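Local structure of Pab-dependent poly(a)-specific ribonuclease subunit PAN2 (Neurospora crassa, 4CZW) at residues Ile442-Glu447 with His549-Asp554; Ala477-Gly482 with Lys534-Leu539. The protein shortens the poly(A) tails of messenger RNA as the catalytic subunit of the PAN2-PAN3 deadenylation complex, represented here by its ubiquitin-protease-like and exonuclease domains. All blocks are in the same frame, centred on the assembly; numbering follows the deposited sequence.

Interaction 1 (Ile442-Glu447 with His549-Asp554)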
# COMPACT_ATOMS: atom_id res chain seq x y z
N ILE A 442 -22.90 -9.92 8.05
CA ILE A 442 -22.19 -10.13 9.31
C ILE A 442 -22.21 -8.87 10.18
O ILE A 442 -22.05 -7.75 9.68
CB ILE A 442 -20.73 -10.56 9.06
CG1 ILE A 442 -20.01 -9.56 8.15
CG2 ILE A 442 -20.68 -11.95 8.45
CD1 ILE A 442 -18.57 -9.92 7.86
N ALA A 443 -22.41 -9.06 11.48
CA ALA A 443 -22.40 -7.95 12.43
C ALA A 443 -21.02 -7.83 13.07
O ALA A 443 -20.47 -8.82 13.56
CB ALA A 443 -23.47 -8.15 13.48
N ILE A 444 -20.48 -6.62 13.09
CA ILE A 444 -19.12 -6.41 13.57
C ILE A 444 -18.99 -5.19 14.49
O ILE A 444 -19.62 -4.16 14.26
CB ILE A 444 -18.13 -6.27 12.38
CG1 ILE A 444 -16.69 -6.09 12.87
CG2 ILE A 444 -18.54 -5.12 11.46
CD1 ILE A 444 -15.68 -5.97 11.76
N ASP A 445 -18.19 -5.34 15.54
CA ASP A 445 -17.85 -4.23 16.43
C ASP A 445 -16.46 -4.45 17.03
O ASP A 445 -16.03 -5.59 17.20
CB ASP A 445 -18.90 -4.09 17.54
CG ASP A 445 -18.64 -2.88 18.42
OD1 ASP A 445 -18.29 -1.81 17.87
OD2 ASP A 445 -18.79 -2.99 19.65
N THR A 446 -15.77 -3.36 17.34
CA THR A 446 -14.41 -3.46 17.86
C THR A 446 -14.21 -2.66 19.14
O THR A 446 -15.07 -1.87 19.53
CB THR A 446 -13.37 -2.98 16.82
OG1 THR A 446 -13.55 -1.58 16.58
CG2 THR A 446 -13.51 -3.75 15.52
N GLU A 447 -13.08 -2.88 19.80
CA GLU A 447 -12.71 -2.13 21.00
C GLU A 447 -11.34 -1.48 20.82
O GLU A 447 -10.45 -2.07 20.22
CB GLU A 447 -12.72 -3.03 22.23
CG GLU A 447 -14.03 -3.75 22.48
CD GLU A 447 -15.17 -2.81 22.84
OE1 GLU A 447 -14.89 -1.66 23.25
OE2 GLU A 447 -16.34 -3.22 22.72
N HIS A 549 -22.80 -0.23 14.05
CA HIS A 549 -23.23 1.11 14.41
C HIS A 549 -22.04 2.07 14.39
O HIS A 549 -21.11 1.93 15.19
CB HIS A 549 -23.89 1.12 15.78
CG HIS A 549 -24.63 2.38 16.10
ND1 HIS A 549 -25.93 2.60 15.72
CD2 HIS A 549 -24.24 3.50 16.76
CE1 HIS A 549 -26.32 3.79 16.13
NE2 HIS A 549 -25.31 4.36 16.76
N GLY A 550 -22.07 3.04 13.48
CA GLY A 550 -20.98 3.98 13.33
C GLY A 550 -19.69 3.30 12.92
O GLY A 550 -18.64 3.51 13.54
N LEU A 551 -19.77 2.48 11.88
CA LEU A 551 -18.65 1.65 11.45
C LEU A 551 -17.49 2.44 10.83
O LEU A 551 -16.41 1.90 10.63
CB LEU A 551 -19.13 0.60 10.45
CG LEU A 551 -19.98 -0.53 11.01
CD1 LEU A 551 -20.38 -1.50 9.91
CD2 LEU A 551 -19.25 -1.26 12.12
N SER A 552 -17.72 3.72 10.54
CA SER A 552 -16.70 4.55 9.91
C SER A 552 -15.49 4.73 10.83
O SER A 552 -14.36 4.83 10.37
CB SER A 552 -17.26 5.92 9.53
OG SER A 552 -17.56 6.69 10.68
N GLN A 553 -15.75 4.76 12.14
CA GLN A 553 -14.68 4.90 13.12
C GLN A 553 -13.93 3.58 13.29
O GLN A 553 -12.71 3.56 13.45
CB GLN A 553 -15.24 5.37 14.46
CG GLN A 553 -14.18 5.73 15.49
CD GLN A 553 -14.78 6.27 16.77
OE1 GLN A 553 -15.99 6.26 16.96
NE2 GLN A 553 -13.92 6.75 17.67
N ASP A 554 -14.68 2.48 13.25
CA ASP A 554 -14.09 1.15 13.35
C ASP A 554 -13.15 0.88 12.18
O ASP A 554 -11.98 0.56 12.37
CB ASP A 554 -15.18 0.08 13.40
CG ASP A 554 -16.04 0.19 14.65
OD1 ASP A 554 -17.01 0.97 14.63
OD2 ASP A 554 -15.75 -0.52 15.64
O HOH W 1 -20.93 -1.70 15.51
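Thr446 and Asp554 bring the two backbones nearest, with their CA atoms 6.5 Å apart where strand Ile442-Glu447 passes the first turn of the helix that follows the Gly550 turn. Nearer the start of that turn a water spans the two chains, donating to Ile444 O at 3.1 Å and accepting from His549 N at 2.8 Å. From the start of the helix segment, CD2 of Leu551 reaches the strand, 3.6 Å from Ile444 O and 4.0 Å from Ile444 CG2, the two branched side chains meeting at a slant.

The polar centre is OD2 of Asp554. Thr446 donates to it from OG1 at 2.6 Å and, weakly, from its own backbone N at 3.3 Å, so one residue supplies both donors. The hydroxyl meets OD2 on the anti side, 19° out of the carboxylate plane. A chi1 of 65° sets OG1 between the backbone N and carbonyl carbon of Thr446, from where it reaches Asp554 OD2. A valine here would probably cost Asp554 OD2 its hydroxyl donor, leaving the weak bond from the backbone N of this residue and a carboxylate freer to turn.

Asp445 comes to the same oxygen from the neighbouring strand position. Its OD1 stands 3.6 Å from Asp554 OD2, with the two carboxylate planes 67° apart, and its side chain also touches Asp607 and Ser604 of helix 604-623. Asp445, Glu447, Asp554 and Asp607 probably bind the catalytic divalent metals, as in related DEDD-type exonucleases. Thr446 is thus placed as a probable second-shell residue, its hydroxyl helping to fix the rotation of Asp554, and two carboxylates side by side are consistent with a site that holds divalent cations.

Interaction 2 (Ala477-Gly482 with Lys534-Leu539)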
# COMPACT_ATOMS: atom_id res chain seq x y z
N ALA A 477 -11.67 -7.56 18.17
CA ALA A 477 -12.55 -7.51 17.01
C ALA A 477 -13.56 -8.65 17.04
O ALA A 477 -13.19 -9.82 16.98
CB ALA A 477 -11.72 -7.56 15.73
N SER A 478 -14.84 -8.30 17.13
CA SER A 478 -15.90 -9.29 17.19
C SER A 478 -16.78 -9.26 15.95
O SER A 478 -17.36 -8.23 15.61
CB SER A 478 -16.76 -9.08 18.44
OG SER A 478 -15.97 -9.13 19.62
N VAL A 479 -16.87 -10.39 15.26
CA VAL A 479 -17.75 -10.51 14.11
C VAL A 479 -18.81 -11.59 14.38
O VAL A 479 -18.49 -12.68 14.84
CB VAL A 479 -16.98 -10.85 12.82
CG1 VAL A 479 -17.86 -10.60 11.61
CG2 VAL A 479 -15.72 -10.01 12.73
N VAL A 480 -20.06 -11.26 14.08
CA VAL A 480 -21.19 -12.09 14.48
C VAL A 480 -22.07 -12.48 13.29
O VAL A 480 -22.31 -11.67 12.39
CB VAL A 480 -22.04 -11.34 15.54
CG1 VAL A 480 -23.43 -11.93 15.66
CG2 VAL A 480 -21.33 -11.35 16.89
N ARG A 481 -22.53 -13.73 13.28
CA ARG A 481 -23.47 -14.21 12.27
C ARG A 481 -24.73 -13.34 12.22
O ARG A 481 -25.37 -13.11 13.25
CB ARG A 481 -23.86 -15.66 12.55
CG ARG A 481 -22.72 -16.66 12.43
CD ARG A 481 -23.18 -18.05 12.83
NE ARG A 481 -22.14 -19.06 12.61
CZ ARG A 481 -21.20 -19.37 13.49
NH1 ARG A 481 -21.15 -18.74 14.66
NH2 ARG A 481 -20.29 -20.29 13.20
N GLY A 482 -25.07 -12.88 11.03
CA GLY A 482 -26.23 -12.01 10.86
C GLY A 482 -27.46 -12.74 10.36
O GLY A 482 -28.51 -12.12 10.15
N LYS A 534 -6.47 -10.16 8.44
CA LYS A 534 -6.58 -11.04 7.29
C LYS A 534 -8.00 -11.60 7.16
O LYS A 534 -8.53 -11.72 6.06
CB LYS A 534 -5.57 -12.18 7.39
CG LYS A 534 -5.46 -13.04 6.15
CD LYS A 534 -4.46 -14.17 6.35
CE LYS A 534 -4.31 -15.01 5.09
NZ LYS A 534 -3.72 -14.24 3.97
N LYS A 535 -8.60 -11.93 8.30
CA LYS A 535 -9.97 -12.44 8.32
C LYS A 535 -10.94 -11.40 7.78
O LYS A 535 -11.76 -11.70 6.91
CB LYS A 535 -10.37 -12.83 9.75
CG LYS A 535 -9.48 -13.89 10.38
CD LYS A 535 -9.92 -14.19 11.80
CE LYS A 535 -9.01 -15.22 12.45
NZ LYS A 535 -9.41 -15.50 13.86
N LEU A 536 -10.85 -10.18 8.29
CA LEU A 536 -11.73 -9.10 7.87
C LEU A 536 -11.52 -8.74 6.40
O LEU A 536 -12.47 -8.46 5.68
CB LEU A 536 -11.51 -7.86 8.75
CG LEU A 536 -11.67 -8.07 10.25
CD1 LEU A 536 -11.50 -6.76 11.01
CD2 LEU A 536 -13.03 -8.69 10.56
N TRP A 537 -10.26 -8.77 5.97
CA TRP A 537 -9.92 -8.45 4.59
C TRP A 537 -10.51 -9.47 3.62
O TRP A 537 -10.98 -9.12 2.54
CB TRP A 537 -8.40 -8.37 4.41
CG TRP A 537 -7.99 -7.97 3.03
CD1 TRP A 537 -7.99 -6.71 2.50
CD2 TRP A 537 -7.50 -8.83 1.99
NE1 TRP A 537 -7.55 -6.73 1.20
CE2 TRP A 537 -7.24 -8.02 0.86
CE3 TRP A 537 -7.27 -10.21 1.90
CZ2 TRP A 537 -6.75 -8.54 -0.33
CZ3 TRP A 537 -6.79 -10.72 0.71
CH2 TRP A 537 -6.53 -9.89 -0.39
N VAL A 538 -10.47 -10.74 4.01
CA VAL A 538 -11.05 -11.81 3.21
C VAL A 538 -12.56 -11.65 3.11
O VAL A 538 -13.14 -11.77 2.03
CB VAL A 538 -10.72 -13.21 3.80
CG1 VAL A 538 -11.61 -14.28 3.19
CG2 VAL A 538 -9.25 -13.54 3.57
N LEU A 539 -13.19 -11.35 4.25
CA LEU A 539 -14.64 -11.17 4.31
C LEU A 539 -15.12 -10.03 3.41
O LEU A 539 -16.21 -10.10 2.84
CB LEU A 539 -15.09 -10.93 5.75
CG LEU A 539 -14.96 -12.13 6.70
CD1 LEU A 539 -15.25 -11.72 8.13
CD2 LEU A 539 -15.88 -13.26 6.26
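Val479 points its side chain from strand Ala477-Gly482 at helix Lys534-Leu539, with Val479 CA 8.8 Å from Leu536 CA at the nearest approach of the backbones. Its CB makes no close contact itself, lying 5.0 Å from Leu536 CD2, and the two methyls beyond it part to serve different helix residues. CG2, on the backbone N side of Val479, runs to CD2 of Leu536 at 3.7 Å, the two side chains slanting across one another. CG1 lies anti to the backbone N (chi1 -165°), which swings it to the Leu539 end of the helix, where Leu539 CD1 is a looser neighbour at 4.5 Å.

Leu536 and Leu539 are three residues apart and so sit on one flank of the helix, and Val479 reaches both through its two methyls. This is the RNase H-like fold of the DEDD exonucleases: helix 529-541 lies over one face of the central mixed sheet, and alternate residues of strand 471-481 turn to that face or to its back. Ser478 turns the other way, where its OG bonds to Ser604 of helix 604-623. On the helix side, Ile442 and Ile444 of the neighbouring strand 441-451 join the layer, touching Leu539 and Leu536 respectively as well as Val479. On the adjacent strand 490-496, Phe491 and Ile492 also touch Val479. Ala477, two residues back on the same face, approaches Leu536 more loosely, its CB 4.8 Å from Leu536 CD1.

In the fold
Both contacts are buried and belong to the exonuclease domain, and both bind a helix to the same mixed sheet. Strands 441-451 and 471-481 are antiparallel neighbours there, probably joined by Asp445 O with Ser478 N. Interaction 1 is largely polar: acidic groups, a hydroxyl and a water gather where the strand meets a helix start at the presumed metal site. Interaction 2, its centre about 11 Å from that of interaction 1, is wholly apolar and lies between the sheet and helix 529-541. Ile444 ties them together, touching Leu551 in the first and Val479 and Leu536 of the second.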